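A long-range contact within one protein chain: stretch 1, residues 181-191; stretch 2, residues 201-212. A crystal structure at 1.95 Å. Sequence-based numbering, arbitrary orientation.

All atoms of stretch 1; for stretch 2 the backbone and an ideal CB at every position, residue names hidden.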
# COMPACT_ATOMS: atom_id res chain seq x y z
N ALA A 181 -7.55 11.99 -5.85
CA ALA A 181 -8.67 11.83 -4.91
C ALA A 181 -8.27 10.90 -3.74
O ALA A 181 -8.64 11.16 -2.60
CB ALA A 181 -9.89 11.30 -5.64
N CYS A 182 -7.53 9.83 -4.04
CA CYS A 182 -7.10 8.90 -3.03
C CYS A 182 -6.17 9.61 -2.03
O CYS A 182 -6.33 9.48 -0.82
CB CYS A 182 -6.43 7.69 -3.67
SG CYS A 182 -6.13 6.31 -2.52
N LEU A 183 -5.19 10.35 -2.56
CA LEU A 183 -4.21 11.04 -1.70
C LEU A 183 -4.89 12.18 -0.93
O LEU A 183 -4.57 12.39 0.22
CB LEU A 183 -3.03 11.55 -2.54
CG LEU A 183 -2.10 10.45 -3.03
CD1 LEU A 183 -1.01 11.01 -3.93
CD2 LEU A 183 -1.49 9.71 -1.86
N ALA A 184 -5.85 12.85 -1.57
CA ALA A 184 -6.65 13.89 -0.89
C ALA A 184 -7.31 13.29 0.36
O ALA A 184 -7.27 13.88 1.41
CB ALA A 184 -7.68 14.48 -1.83
N GLU A 185 -7.89 12.09 0.23
CA GLU A 185 -8.50 11.42 1.36
C GLU A 185 -7.44 11.04 2.40
O GLU A 185 -7.71 11.10 3.58
CB GLU A 185 -9.29 10.20 0.88
CG GLU A 185 -10.00 9.44 2.00
CD GLU A 185 -11.18 10.16 2.62
OE1 GLU A 185 -11.55 11.24 2.12
OE2 GLU A 185 -11.74 9.63 3.61
N SER A 186 -6.26 10.57 1.97
CA SER A 186 -5.16 10.21 2.89
C SER A 186 -4.80 11.37 3.81
O SER A 186 -4.64 11.21 5.01
CB SER A 186 -3.93 9.81 2.14
OG SER A 186 -3.88 8.42 1.98
N VAL A 187 -4.62 12.53 3.19
CA VAL A 187 -4.13 13.72 3.86
C VAL A 187 -5.20 14.19 4.84
O VAL A 187 -4.89 14.55 5.99
CB VAL A 187 -3.74 14.78 2.82
CG1 VAL A 187 -3.76 16.20 3.37
CG2 VAL A 187 -2.39 14.44 2.21
N GLY A 188 -6.46 14.19 4.38
CA GLY A 188 -7.59 14.48 5.24
C GLY A 188 -7.54 13.62 6.50
O GLY A 188 -7.76 14.10 7.60
N LYS A 189 -7.21 12.34 6.31
CA LYS A 189 -7.19 11.37 7.39
C LYS A 189 -6.02 11.65 8.33
O LYS A 189 -6.16 11.50 9.53
CB LYS A 189 -7.08 9.95 6.84
CG LYS A 189 -8.33 9.42 6.16
CD LYS A 189 -9.48 9.23 7.11
CE LYS A 189 -10.53 8.30 6.54
NZ LYS A 189 -11.72 8.28 7.43
N LEU A 190 -4.85 11.98 7.76
CA LEU A 190 -3.67 12.29 8.54
C LEU A 190 -4.03 13.46 9.47
O LEU A 190 -3.77 13.40 10.66
CB LEU A 190 -2.47 12.61 7.64
CG LEU A 190 -1.70 11.40 7.09
CD1 LEU A 190 -0.79 11.79 5.94
CD2 LEU A 190 -0.91 10.71 8.18
N LYS A 191 -4.71 14.47 8.92
CA LYS A 191 -5.05 15.67 9.67
C LYS A 191 -6.07 15.32 10.76
O LYS A 191 -5.97 15.80 11.86
CB LYS A 191 -5.59 16.76 8.75
CG LYS A 191 -4.56 17.43 7.85
CD LYS A 191 -5.21 18.17 6.70
CE LYS A 191 -4.24 18.57 5.60
NZ LYS A 191 -3.51 19.82 5.94
N UNK A 201 1.26 8.03 9.66
CA UNK A 201 1.10 7.34 8.38
C UNK A 201 -0.36 6.90 8.23
O UNK A 201 -0.97 6.47 9.19
CB UNK A 201 2.04 6.14 8.28
N UNK A 202 -0.91 7.07 7.03
CA UNK A 202 -2.22 6.56 6.67
C UNK A 202 -2.12 5.75 5.38
O UNK A 202 -1.59 6.21 4.35
CB UNK A 202 -3.22 7.70 6.52
N UNK A 203 -2.66 4.53 5.43
CA UNK A 203 -2.69 3.62 4.30
C UNK A 203 -4.15 3.34 3.93
O UNK A 203 -4.90 2.84 4.75
CB UNK A 203 -1.94 2.32 4.62
N UNK A 204 -4.52 3.74 2.71
CA UNK A 204 -5.81 3.41 2.16
C UNK A 204 -5.64 2.24 1.19
O UNK A 204 -4.54 1.77 0.98
CB UNK A 204 -6.44 4.62 1.47
N UNK A 205 -6.76 1.77 0.63
CA UNK A 205 -6.76 0.61 -0.25
C UNK A 205 -5.80 0.79 -1.44
O UNK A 205 -5.12 -0.16 -1.82
CB UNK A 205 -8.18 0.35 -0.76
N UNK A 206 -5.72 2.01 -2.01
CA UNK A 206 -5.02 2.21 -3.29
C UNK A 206 -3.91 3.29 -3.22
O UNK A 206 -3.30 3.63 -4.25
CB UNK A 206 -6.04 2.60 -4.37
N UNK A 207 -3.61 3.79 -2.02
CA UNK A 207 -2.55 4.80 -1.84
C UNK A 207 -2.16 4.88 -0.37
O UNK A 207 -2.84 4.31 0.49
CB UNK A 207 -3.01 6.17 -2.34
N UNK A 208 -1.05 5.57 -0.10
CA UNK A 208 -0.70 5.94 1.27
C UNK A 208 0.13 7.23 1.29
O UNK A 208 0.66 7.68 0.29
CB UNK A 208 0.07 4.80 1.95
N UNK A 209 0.25 7.78 2.49
CA UNK A 209 0.95 9.01 2.75
C UNK A 209 1.44 9.00 4.20
O UNK A 209 0.73 8.52 5.09
CB UNK A 209 0.05 10.22 2.47
N UNK A 210 2.66 9.51 4.39
CA UNK A 210 3.37 9.55 5.66
C UNK A 210 4.00 10.94 5.79
O UNK A 210 4.41 11.51 4.82
CB UNK A 210 4.42 8.44 5.75
N UNK A 211 4.11 11.44 7.02
CA UNK A 211 4.99 12.59 7.29
C UNK A 211 5.69 12.33 8.63
O UNK A 211 5.21 11.57 9.46
CB UNK A 211 4.21 13.90 7.32
N UNK A 212 6.84 13.00 8.81
CA UNK A 212 7.64 12.91 10.02
C UNK A 212 8.49 14.18 10.18
O UNK A 212 8.79 14.88 9.21
CB UNK A 212 8.53 11.66 9.98

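Stretch 1 is a helix, and stretch 2 forms two strands joined by a short turn and paired by backbone hydrogen bonds, so side chains alternate between the helix and the far side of the hairpin.

At position 201 CA-to-CB points away from the helix, and many residues would suit. It is Glu201, whose backbone N still packs against Leu190.

Position 202 points toward the helix, its ideal CB 4.0 Å from Leu190 CG. Extended angles and aliphatic neighbours suit a medium-sized apolar side chain, valine or isoleucine among others. The residue is Val202: its CG2 lies 3.7 Å from Leu190 CD2, and its CG1 lies 3.9 Å from Lys189 CB.

Position 203 points away, with nothing of the helix in reach, and is unconstrained by it. Tyr203 turns its hydroxyl back along its own strand, donating from OH to Glu201 OE1 at 3.1 Å.

Position 204 faces the helix again, its ideal CB 4.3 Å from Cys182 SG. Leucine, methionine or isoleucine could fill the space, and a polar group might address Ser186. Leu204 occupies it without such a bond: its CG approaches Ser186 OG at 3.6 Å, and its CD1 reaches Glu185 CG at 3.8 Å. Ser186 OG is left without a polar partner.

Positions 205 and 206 form the turn. At 205 the helix sets no limit, and small or large side chains would do; it is Ala205. Position 206 has its ideal CB 4.1 Å from Cys182 SG but points sideways, allowing a longer chain to leave; Gln206 does so and is hydrogen-bonded elsewhere in the structure.

At position 207 the ideal CB lies just 3.1 Å from Cys182 SG, too close for an ordinary nonbonded contact but right for a disulfide, so cysteine is strongly indicated. Cys207 SG bonds Cys182 SG at 2.1 Å with chi3 of -93°, pinning the start of the second strand to the helix.

Position 208 points away and could take many side chains. It is Tyr208, whose backbone O meets Leu183 CD2 at 3.7 Å.

Position 209 points toward the helix, its ideal CB 3.9 Å from Leu190 CD1. Such close neighbours favour a small residue, alanine, glycine or perhaps serine. Ala209 packs its methyl against Leu190 and Ser186.

Position 210 points away, open to polar or large side chains alike, and is Arg210. Position 211 points toward, but no helix atom lies near its ideal CB, so only a long or aromatic side chain would reach the helix, and a shorter one would leave space; Tyr211 CE2 reaches Leu190 CD2 at 4.1 Å. Position 212, out of reach, is equally free and is Trp212.

Stretch 2 201-212: EVYLAQCYARYW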
# COMPACT_ATOMS: atom_id res chain seq x y z
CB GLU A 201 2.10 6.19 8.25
CG GLU A 201 2.23 5.27 9.46
CD GLU A 201 3.26 4.15 9.32
OE1 GLU A 201 4.10 4.22 8.37
OE2 GLU A 201 3.24 3.18 10.14
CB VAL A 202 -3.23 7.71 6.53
CG1 VAL A 202 -4.45 7.28 5.73
CG2 VAL A 202 -3.64 8.22 7.90
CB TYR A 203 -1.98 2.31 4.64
CG TYR A 203 -0.51 2.46 4.92
CD1 TYR A 203 0.43 2.24 3.92
CD2 TYR A 203 -0.05 2.82 6.17
CE1 TYR A 203 1.78 2.39 4.17
CE2 TYR A 203 1.30 2.97 6.43
CZ TYR A 203 2.22 2.76 5.42
OH TYR A 203 3.54 2.89 5.67
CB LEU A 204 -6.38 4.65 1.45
CG LEU A 204 -6.40 5.92 2.29
CD1 LEU A 204 -7.15 7.02 1.55
CD2 LEU A 204 -7.02 5.67 3.66
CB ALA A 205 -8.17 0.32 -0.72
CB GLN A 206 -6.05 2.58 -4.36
CG GLN A 206 -7.05 1.47 -4.66
CD GLN A 206 -6.57 0.57 -5.78
OE1 GLN A 206 -5.42 0.14 -5.80
NE2 GLN A 206 -7.46 0.29 -6.73
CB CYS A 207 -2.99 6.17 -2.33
SG CYS A 207 -4.39 6.89 -1.43
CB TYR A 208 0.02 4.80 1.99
CG TYR A 208 1.43 4.50 1.53
CD1 TYR A 208 1.68 3.55 0.56
CD2 TYR A 208 2.51 5.12 2.12
CE1 TYR A 208 2.98 3.23 0.17
CE2 TYR A 208 3.82 4.83 1.74
CZ TYR A 208 4.05 3.88 0.77
OH TYR A 208 5.34 3.58 0.40
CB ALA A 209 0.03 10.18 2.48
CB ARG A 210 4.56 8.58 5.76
CG ARG A 210 4.27 7.13 5.45
CD ARG A 210 5.29 6.15 6.03
NE ARG A 210 6.49 6.03 5.21
CZ ARG A 210 7.56 6.82 5.32
NH1 ARG A 210 7.59 7.73 6.27
NH2 ARG A 210 8.57 6.68 4.48
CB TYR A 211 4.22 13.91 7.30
CG TYR A 211 3.40 14.10 8.54
CD1 TYR A 211 3.97 14.60 9.70
CD2 TYR A 211 2.08 13.70 8.59
CE1 TYR A 211 3.24 14.71 10.87
CE2 TYR A 211 1.33 13.83 9.75
CZ TYR A 211 1.91 14.34 10.89
OH TYR A 211 1.18 14.46 12.03
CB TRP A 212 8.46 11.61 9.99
CG TRP A 212 9.48 11.57 8.90
CD1 TRP A 212 10.79 11.92 9.01
CD2 TRP A 212 9.29 11.20 7.52
NE1 TRP A 212 11.43 11.79 7.81
CE2 TRP A 212 10.54 11.34 6.88
CE3 TRP A 212 8.20 10.75 6.77
CZ2 TRP A 212 10.72 11.06 5.53
CZ3 TRP A 212 8.38 10.49 5.43
CH2 TRP A 212 9.63 10.64 4.82
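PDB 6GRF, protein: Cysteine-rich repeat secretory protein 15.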